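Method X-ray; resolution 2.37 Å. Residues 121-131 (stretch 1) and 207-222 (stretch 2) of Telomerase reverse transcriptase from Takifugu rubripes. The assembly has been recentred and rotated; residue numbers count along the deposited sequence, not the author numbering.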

ATOM      1  N   ARG A 121       2.944  -6.997  14.011  1.00 29.99           N
ATOM      2  CA  ARG A 121       3.718  -5.753  13.962  1.00 29.82           C
ATOM      3  C   ARG A 121       3.599  -5.087  12.597  1.00 29.06           C
ATOM      4  O   ARG A 121       3.478  -3.867  12.500  1.00 28.86           O
ATOM      5  CB  ARG A 121       5.192  -6.032  14.266  1.00 29.90           C
ATOM      6  CG  ARG A 121       5.461  -6.408  15.707  1.00 30.33           C
ATOM      7  CD  ARG A 121       5.508  -5.158  16.555  1.00 30.67           C
ATOM      8  NE  ARG A 121       4.919  -5.370  17.868  1.00 30.92           N
ATOM      9  CZ  ARG A 121       4.756  -4.417  18.777  1.00 31.30           C
ATOM     10  NH1 ARG A 121       5.142  -3.169  18.524  1.00 30.89           N
ATOM     11  NH2 ARG A 121       4.205  -4.717  19.947  1.00 31.65           N
ATOM     12  N   VAL A 122       3.645  -5.901  11.546  1.00 28.54           N
ATOM     13  CA  VAL A 122       3.454  -5.424  10.179  1.00 28.31           C
ATOM     14  C   VAL A 122       2.043  -4.852  10.027  1.00 28.57           C
ATOM     15  O   VAL A 122       1.835  -3.881   9.291  1.00 28.88           O
ATOM     16  CB  VAL A 122       3.734  -6.536   9.143  1.00 27.65           C
ATOM     17  CG1 VAL A 122       3.366  -6.085   7.736  1.00 27.28           C
ATOM     18  CG2 VAL A 122       5.198  -6.950   9.201  1.00 27.38           C
ATOM     19  N   TYR A 123       1.085  -5.438  10.743  1.00 28.73           N
ATOM     20  CA  TYR A 123      -0.259  -4.870  10.808  1.00 28.79           C
ATOM     21  C   TYR A 123      -0.277  -3.479  11.453  1.00 28.90           C
ATOM     22  O   TYR A 123      -0.887  -2.559  10.912  1.00 29.05           O
ATOM     23  CB  TYR A 123      -1.244  -5.805  11.520  1.00 29.07           C
ATOM     24  CG  TYR A 123      -2.558  -5.126  11.832  1.00 29.30           C
ATOM     25  CD1 TYR A 123      -3.481  -4.853  10.821  1.00 29.34           C
ATOM     26  CD2 TYR A 123      -2.865  -4.726  13.132  1.00 29.93           C
ATOM     27  CE1 TYR A 123      -4.680  -4.214  11.097  1.00 29.68           C
ATOM     28  CE2 TYR A 123      -4.060  -4.082  13.420  1.00 30.53           C
ATOM     29  CZ  TYR A 123      -4.963  -3.829  12.399  1.00 30.37           C
ATOM     30  OH  TYR A 123      -6.150  -3.194  12.681  1.00 30.82           O
ATOM     31  N   LEU A 124       0.375  -3.333  12.606  1.00 28.59           N
ATOM     32  CA  LEU A 124       0.366  -2.060  13.330  1.00 28.48           C
ATOM     33  C   LEU A 124       0.926  -0.920  12.478  1.00 28.09           C
ATOM     34  O   LEU A 124       0.336   0.161  12.413  1.00 28.32           O
ATOM     35  CB  LEU A 124       1.117  -2.173  14.662  1.00 28.80           C
ATOM     36  CG  LEU A 124       0.514  -3.080  15.740  1.00 29.09           C
ATOM     37  CD1 LEU A 124       1.517  -3.313  16.864  1.00 29.38           C
ATOM     38  CD2 LEU A 124      -0.795  -2.521  16.286  1.00 29.05           C
ATOM     39  N   PHE A 125       2.055  -1.174  11.817  1.00 27.69           N
ATOM     40  CA  PHE A 125       2.637  -0.226  10.868  1.00 27.65           C
ATOM     41  C   PHE A 125       1.665   0.130   9.743  1.00 27.39           C
ATOM     42  O   PHE A 125       1.419   1.305   9.477  1.00 27.31           O
ATOM     43  CB  PHE A 125       3.943  -0.769  10.277  1.00 26.95           C
ATOM     44  CG  PHE A 125       4.388  -0.050   9.031  1.00 26.62           C
ATOM     45  CD1 PHE A 125       4.843   1.267   9.093  1.00 26.81           C
ATOM     46  CD2 PHE A 125       4.343  -0.684   7.793  1.00 25.72           C
ATOM     47  CE1 PHE A 125       5.244   1.931   7.944  1.00 26.85           C
ATOM     48  CE2 PHE A 125       4.747  -0.026   6.643  1.00 25.54           C
ATOM     49  CZ  PHE A 125       5.202   1.282   6.720  1.00 26.22           C
ATOM     50  N   VAL A 126       1.122  -0.893   9.089  1.00 27.61           N
ATOM     51  CA  VAL A 126       0.174  -0.703   7.992  1.00 28.00           C
ATOM     52  C   VAL A 126      -1.103  -0.005   8.471  1.00 28.95           C
ATOM     53  O   VAL A 126      -1.679   0.814   7.748  1.00 29.02           O
ATOM     54  CB  VAL A 126      -0.120  -2.046   7.276  1.00 27.49           C
ATOM     55  CG1 VAL A 126      -1.556  -2.124   6.773  1.00 27.62           C
ATOM     56  CG2 VAL A 126       0.871  -2.262   6.142  1.00 26.75           C
ATOM     57  N   ARG A 127      -1.517  -0.317   9.700  1.00 29.99           N
ATOM     58  CA  ARG A 127      -2.692   0.299  10.315  1.00 31.08           C
ATOM     59  C   ARG A 127      -2.486   1.793  10.539  1.00 31.72           C
ATOM     60  O   ARG A 127      -3.378   2.593  10.249  1.00 32.12           O
ATOM     61  CB  ARG A 127      -3.024  -0.380  11.646  1.00 31.64           C
ATOM     62  CG  ARG A 127      -4.405  -0.045  12.186  1.00 32.50           C
ATOM     63  CD  ARG A 127      -4.515  -0.353  13.668  1.00 33.45           C
ATOM     64  NE  ARG A 127      -3.790   0.621  14.483  1.00 34.98           N
ATOM     65  CZ  ARG A 127      -3.535   0.480  15.782  1.00 35.71           C
ATOM     66  NH1 ARG A 127      -3.940  -0.603  16.438  1.00 36.03           N
ATOM     67  NH2 ARG A 127      -2.871   1.425  16.429  1.00 35.98           N
ATOM     68  N   GLU A 128      -1.313   2.157  11.059  1.00 32.34           N
ATOM     69  CA  GLU A 128      -0.970   3.559  11.304  1.00 33.35           C
ATOM     70  C   GLU A 128      -0.849   4.346  10.003  1.00 33.02           C
ATOM     71  O   GLU A 128      -1.192   5.530   9.954  1.00 34.13           O
ATOM     72  CB  GLU A 128       0.322   3.683  12.121  1.00 34.61           C
ATOM     73  CG  GLU A 128       0.224   3.198  13.565  1.00 35.41           C
ATOM     74  CD  GLU A 128      -0.943   3.803  14.327  1.00 36.44           C
ATOM     75  OE1 GLU A 128      -1.173   5.026  14.224  1.00 37.62           O
ATOM     76  OE2 GLU A 128      -1.635   3.049  15.039  1.00 36.87           O
ATOM     77  N   CYS A 129      -0.355   3.683   8.959  1.00 31.94           N
ATOM     78  CA  CYS A 129      -0.277   4.272   7.628  1.00 31.35           C
ATOM     79  C   CYS A 129      -1.664   4.583   7.066  1.00 31.06           C
ATOM     80  O   CYS A 129      -1.876   5.655   6.498  1.00 31.08           O
ATOM     81  CB  CYS A 129       0.492   3.357   6.676  1.00 31.18           C
ATOM     82  SG  CYS A 129       2.264   3.268   7.012  1.00 32.07           S
ATOM     83  N   LEU A 130      -2.602   3.649   7.233  1.00 30.41           N
ATOM     84  CA  LEU A 130      -3.986   3.847   6.789  1.00 30.65           C
ATOM     85  C   LEU A 130      -4.645   5.042   7.478  1.00 31.69           C
ATOM     86  O   LEU A 130      -5.374   5.805   6.842  1.00 32.31           O
ATOM     87  CB  LEU A 130      -4.823   2.581   7.007  1.00 30.22           C
ATOM     88  CG  LEU A 130      -4.552   1.381   6.092  1.00 29.53           C
ATOM     89  CD1 LEU A 130      -5.052   0.098   6.732  1.00 29.55           C
ATOM     90  CD2 LEU A 130      -5.165   1.576   4.711  1.00 29.29           C
ATOM     91  N   LEU A 131      -4.371   5.201   8.771  1.00 32.08           N
ATOM     92  CA  LEU A 131      -4.912   6.309   9.560  1.00 32.49           C
ATOM     93  C   LEU A 131      -4.308   7.664   9.192  1.00 32.95           C
ATOM     94  O   LEU A 131      -4.999   8.683   9.224  1.00 33.33           O
ATOM     95  CB  LEU A 131      -4.727   6.043  11.059  1.00 32.63           C
ATOM     96  CG  LEU A 131      -5.652   5.032  11.746  1.00 32.53           C
ATOM     97  CD1 LEU A 131      -5.163   4.741  13.158  1.00 32.50           C
ATOM     98  CD2 LEU A 131      -7.095   5.522  11.772  1.00 32.67           C
ATOM     99  N   TRP A 207      -8.156  -1.882  -4.276  1.00 26.42           N
ATOM    100  CA  TRP A 207      -6.913  -1.136  -4.516  1.00 26.50           C
ATOM    101  C   TRP A 207      -6.193  -0.890  -3.228  1.00 26.94           C
ATOM    102  O   TRP A 207      -4.969  -0.989  -3.162  1.00 27.05           O
ATOM    103  CB  TRP A 207      -7.181   0.201  -5.200  1.00 25.91           C
ATOM    104  CG  TRP A 207      -5.940   1.060  -5.316  1.00 25.80           C
ATOM    105  CD1 TRP A 207      -4.937   0.976  -6.279  1.00 25.55           C
ATOM    106  CD2 TRP A 207      -5.515   2.156  -4.421  1.00 25.44           C
ATOM    107  NE1 TRP A 207      -3.959   1.913  -6.053  1.00 25.42           N
ATOM    108  CE2 TRP A 207      -4.243   2.652  -4.956  1.00 25.55           C
ATOM    109  CE3 TRP A 207      -6.043   2.750  -3.277  1.00 25.61           C
ATOM    110  CZ2 TRP A 207      -3.552   3.703  -4.361  1.00 25.68           C
ATOM    111  CZ3 TRP A 207      -5.336   3.807  -2.685  1.00 25.60           C
ATOM    112  CH2 TRP A 207      -4.120   4.269  -3.215  1.00 25.65           C
ATOM    113  N   LEU A 208      -6.961  -0.562  -2.192  1.00 27.72           N
ATOM    114  CA  LEU A 208      -6.422  -0.192  -0.889  1.00 28.56           C
ATOM    115  C   LEU A 208      -5.633  -1.341  -0.259  1.00 29.11           C
ATOM    116  O   LEU A 208      -4.633  -1.114   0.424  1.00 29.57           O
ATOM    117  CB  LEU A 208      -7.562   0.260   0.028  1.00 28.57           C
ATOM    118  CG  LEU A 208      -7.316   1.311   1.112  1.00 28.99           C
ATOM    119  CD1 LEU A 208      -6.645   2.557   0.556  1.00 28.76           C
ATOM    120  CD2 LEU A 208      -8.632   1.674   1.782  1.00 28.99           C
ATOM    121  N   LEU A 209      -6.074  -2.572  -0.505  1.00 28.93           N
ATOM    122  CA  LEU A 209      -5.361  -3.740  -0.009  1.00 29.30           C
ATOM    123  C   LEU A 209      -4.197  -4.121  -0.927  1.00 29.28           C
ATOM    124  O   LEU A 209      -3.059  -4.259  -0.470  1.00 29.56           O
ATOM    125  CB  LEU A 209      -6.315  -4.930   0.189  1.00 29.61           C
ATOM    126  CG  LEU A 209      -5.771  -6.154   0.944  1.00 30.05           C
ATOM    127  CD1 LEU A 209      -5.219  -5.777   2.311  1.00 30.33           C
ATOM    128  CD2 LEU A 209      -6.835  -7.230   1.092  1.00 31.19           C
ATOM    129  N   ASP A 210      -4.490  -4.277  -2.215  1.00 28.99           N
ATOM    130  CA  ASP A 210      -3.507  -4.736  -3.198  1.00 29.09           C
ATOM    131  C   ASP A 210      -2.463  -3.673  -3.539  1.00 29.03           C
ATOM    132  O   ASP A 210      -1.268  -3.961  -3.591  1.00 29.21           O
ATOM    133  CB  ASP A 210      -4.210  -5.212  -4.472  1.00 29.31           C
ATOM    134  CG  ASP A 210      -3.237  -5.659  -5.542  1.00 30.02           C
ATOM    135  OD1 ASP A 210      -2.678  -6.770  -5.415  1.00 31.50           O
ATOM    136  OD2 ASP A 210      -3.032  -4.901  -6.512  1.00 29.95           O
ATOM    137  N   GLY A 211      -2.922  -2.450  -3.777  1.00 28.62           N
ATOM    138  CA  GLY A 211      -2.035  -1.358  -4.143  1.00 28.86           C
ATOM    139  C   GLY A 211      -1.358  -0.738  -2.942  1.00 28.88           C
ATOM    140  O   GLY A 211      -0.128  -0.690  -2.873  1.00 29.60           O
ATOM    141  N   PHE A 212      -2.158  -0.270  -1.989  1.00 28.46           N
ATOM    142  CA  PHE A 212      -1.630   0.468  -0.849  1.00 28.45           C
ATOM    143  C   PHE A 212      -0.975  -0.441   0.193  1.00 27.97           C
ATOM    144  O   PHE A 212       0.241  -0.379   0.390  1.00 28.02           O
ATOM    145  CB  PHE A 212      -2.707   1.369  -0.219  1.00 28.70           C
ATOM    146  CG  PHE A 212      -2.162   2.377   0.758  1.00 28.85           C
ATOM    147  CD1 PHE A 212      -1.538   3.534   0.307  1.00 29.05           C
ATOM    148  CD2 PHE A 212      -2.269   2.167   2.127  1.00 28.95           C
ATOM    149  CE1 PHE A 212      -1.028   4.462   1.203  1.00 29.29           C
ATOM    150  CE2 PHE A 212      -1.764   3.089   3.030  1.00 29.01           C
ATOM    151  CZ  PHE A 212      -1.140   4.237   2.567  1.00 29.52           C
ATOM    152  N   VAL A 213      -1.771  -1.288   0.843  1.00 27.82           N
ATOM    153  CA  VAL A 213      -1.281  -2.132   1.939  1.00 27.53           C
ATOM    154  C   VAL A 213      -0.142  -3.060   1.512  1.00 27.62           C
ATOM    155  O   VAL A 213       0.942  -3.033   2.105  1.00 27.94           O
ATOM    156  CB  VAL A 213      -2.431  -2.912   2.616  1.00 27.77           C
ATOM    157  CG1 VAL A 213      -1.896  -4.021   3.517  1.00 27.75           C
ATOM    158  CG2 VAL A 213      -3.314  -1.956   3.408  1.00 27.37           C
ATOM    159  N   VAL A 214      -0.378  -3.855   0.472  1.00 27.31           N
ATOM    160  CA  VAL A 214       0.643  -4.767  -0.058  1.00 27.07           C
ATOM    161  C   VAL A 214       1.864  -4.005  -0.592  1.00 26.67           C
ATOM    162  O   VAL A 214       3.000  -4.469  -0.456  1.00 26.71           O
ATOM    163  CB  VAL A 214       0.048  -5.720  -1.119  1.00 26.86           C
ATOM    164  CG1 VAL A 214       1.138  -6.427  -1.913  1.00 26.91           C
ATOM    165  CG2 VAL A 214      -0.867  -6.735  -0.448  1.00 26.89           C
ATOM    166  N   GLY A 215       1.622  -2.833  -1.176  1.00 26.48           N
ATOM    167  CA  GLY A 215       2.697  -1.943  -1.622  1.00 26.61           C
ATOM    168  C   GLY A 215       3.663  -1.597  -0.503  1.00 26.68           C
ATOM    169  O   GLY A 215       4.879  -1.685  -0.672  1.00 27.14           O
ATOM    170  N   LEU A 216       3.115  -1.220   0.646  1.00 26.64           N
ATOM    171  CA  LEU A 216       3.915  -0.888   1.821  1.00 27.27           C
ATOM    172  C   LEU A 216       4.727  -2.082   2.308  1.00 27.48           C
ATOM    173  O   LEU A 216       5.909  -1.949   2.628  1.00 27.81           O
ATOM    174  CB  LEU A 216       3.017  -0.365   2.943  1.00 27.55           C
ATOM    175  CG  LEU A 216       2.236   0.917   2.640  1.00 27.98           C
ATOM    176  CD1 LEU A 216       1.183   1.168   3.708  1.00 27.91           C
ATOM    177  CD2 LEU A 216       3.172   2.108   2.507  1.00 28.79           C
ATOM    178  N   VAL A 217       4.082  -3.245   2.356  1.00 27.80           N
ATOM    179  CA  VAL A 217       4.729  -4.483   2.765  1.00 28.14           C
ATOM    180  C   VAL A 217       5.867  -4.831   1.797  1.00 29.07           C
ATOM    181  O   VAL A 217       6.980  -5.137   2.232  1.00 29.54           O
ATOM    182  CB  VAL A 217       3.708  -5.638   2.895  1.00 28.00           C
ATOM    183  CG1 VAL A 217       4.395  -6.939   3.285  1.00 28.10           C
ATOM    184  CG2 VAL A 217       2.637  -5.292   3.918  1.00 27.59           C
ATOM    185  N   ARG A 218       5.585  -4.756   0.493  1.00 29.55           N
ATOM    186  CA  ARG A 218       6.588  -5.007  -0.552  1.00 30.39           C
ATOM    187  C   ARG A 218       7.807  -4.091  -0.456  1.00 30.14           C
ATOM    188  O   ARG A 218       8.940  -4.546  -0.616  1.00 30.51           O
ATOM    189  CB  ARG A 218       5.967  -4.879  -1.949  1.00 31.77           C
ATOM    190  CG  ARG A 218       5.489  -6.191  -2.550  1.00 33.61           C
ATOM    191  CD  ARG A 218       4.960  -6.026  -3.973  1.00 34.75           C
ATOM    192  NE  ARG A 218       5.883  -5.292  -4.844  1.00 37.20           N
ATOM    193  CZ  ARG A 218       6.910  -5.827  -5.504  1.00 38.31           C
ATOM    194  NH1 ARG A 218       7.181  -7.123  -5.406  1.00 39.62           N
ATOM    195  NH2 ARG A 218       7.677  -5.058  -6.264  1.00 38.37           N
ATOM    196  N   ALA A 219       7.570  -2.808  -0.197  1.00 29.64           N
ATOM    197  CA  ALA A 219       8.640  -1.816  -0.157  1.00 29.94           C
ATOM    198  C   ALA A 219       9.484  -1.884   1.120  1.00 30.63           C
ATOM    199  O   ALA A 219      10.716  -1.939   1.053  1.00 30.70           O
ATOM    200  CB  ALA A 219       8.071  -0.418  -0.353  1.00 30.13           C
ATOM    201  N   CYS A 220       8.816  -1.901   2.274  1.00 30.69           N
ATOM    202  CA  CYS A 220       9.478  -1.743   3.573  1.00 31.60           C
ATOM    203  C   CYS A 220      10.032  -3.030   4.174  1.00 31.74           C
ATOM    204  O   CYS A 220      10.852  -2.985   5.091  1.00 31.82           O
ATOM    205  CB  CYS A 220       8.522  -1.090   4.573  1.00 31.72           C
ATOM    206  SG  CYS A 220       7.881   0.504   4.026  1.00 32.84           S
ATOM    207  N   PHE A 221       9.583  -4.172   3.664  1.00 31.86           N
ATOM    208  CA  PHE A 221       9.973  -5.457   4.223  1.00 32.53           C
ATOM    209  C   PHE A 221      10.455  -6.422   3.150  1.00 34.04           C
ATOM    210  O   PHE A 221      10.223  -6.209   1.958  1.00 34.20           O
ATOM    211  CB  PHE A 221       8.798  -6.088   4.982  1.00 31.64           C
ATOM    212  CG  PHE A 221       8.303  -5.266   6.138  1.00 31.10           C
ATOM    213  CD1 PHE A 221       8.856  -5.418   7.405  1.00 31.51           C
ATOM    214  CD2 PHE A 221       7.275  -4.344   5.964  1.00 30.81           C
ATOM    215  CE1 PHE A 221       8.400  -4.658   8.475  1.00 31.76           C
ATOM    216  CE2 PHE A 221       6.815  -3.581   7.026  1.00 31.00           C
ATOM    217  CZ  PHE A 221       7.376  -3.740   8.286  1.00 31.48           C
ATOM    218  N   TYR A 222      11.138  -7.478   3.583  1.00 35.60           N
ATOM    219  CA  TYR A 222      11.377  -8.629   2.730  1.00 37.38           C
ATOM    220  C   TYR A 222      11.013  -9.894   3.490  1.00 38.54           C
ATOM    221  O   TYR A 222      11.579 -10.183   4.546  1.00 39.53           O
ATOM    222  CB  TYR A 222      12.826  -8.691   2.234  1.00 37.92           C
ATOM    223  CG  TYR A 222      13.060  -9.803   1.230  1.00 38.44           C
ATOM    224  CD1 TYR A 222      12.926  -9.573  -0.138  1.00 38.60           C
ATOM    225  CD2 TYR A 222      13.389 -11.093   1.650  1.00 38.69           C
ATOM    226  CE1 TYR A 222      13.127 -10.589  -1.058  1.00 38.87           C
ATOM    227  CE2 TYR A 222      13.592 -12.115   0.736  1.00 39.24           C
ATOM    228  CZ  TYR A 222      13.462 -11.858  -0.615  1.00 39.69           C
ATOM    229  OH  TYR A 222      13.668 -12.875  -1.523  1.00 40.66           O
TER

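Two helices cross at 127° between their N-to-C directions, their axes 10.3 Å apart at closest approach, and they meet without a single hydrogen bond across the contact. Shape and apolar burial do the work, with 516 Å² covered over both sides.

The backbones come closest at Val126 and Val213, whose CA atoms are 6.4 Å apart; Val126 CG1 lies 3.8 Å from Val213 CG1. Valine suits this spot: it is branched at CB, short and wide, so it fills space near the backbone without a long arm to hold the helices apart. Val126 CG2 reaches the hollow between Leu216 and Val217, at 4.2 Å from both Leu216 CD1 and Val217 CG2.

Toward the far end of the first stretch, Leu130 sets out sideways, but its m,t rotamer brings its tip inward. Leu130 CD2 becomes a knob among three residues: 3.9 Å from Phe212 CD2, 4.2 Å from Leu208 CG and 4.2 Å from Val213 CG2. Cys129 offers a smaller bump, its CB 3.8 Å from Leu216 CD1, and the same Cys129 CB lies 4.3 Å from Phe212 CE2.

At the other end, larger pieces fill the space. Phe125 points toward the partner, with CE2 4.1 Å from Leu216 CB and CZ 3.9 Å from Cys220 SG. Phe221, the first residue to leave the helix, turns its edge toward the face of Phe125 in an offset pair, planes at 68°. Its own face receives Val122 CG2, 4.1 Å from the centroid of the Phe221 ring, while Val122 CG1 packs 4.0 Å from Val217 CG2.

The rule is plain: valines where backbones approach, aromatics where they diverge. Charge stays off this surface: Arg127 points away and Glu128 is out of reach, and Arg127 NH2 forms a very short salt bridge with Glu128 OE2, 2.5 Å away.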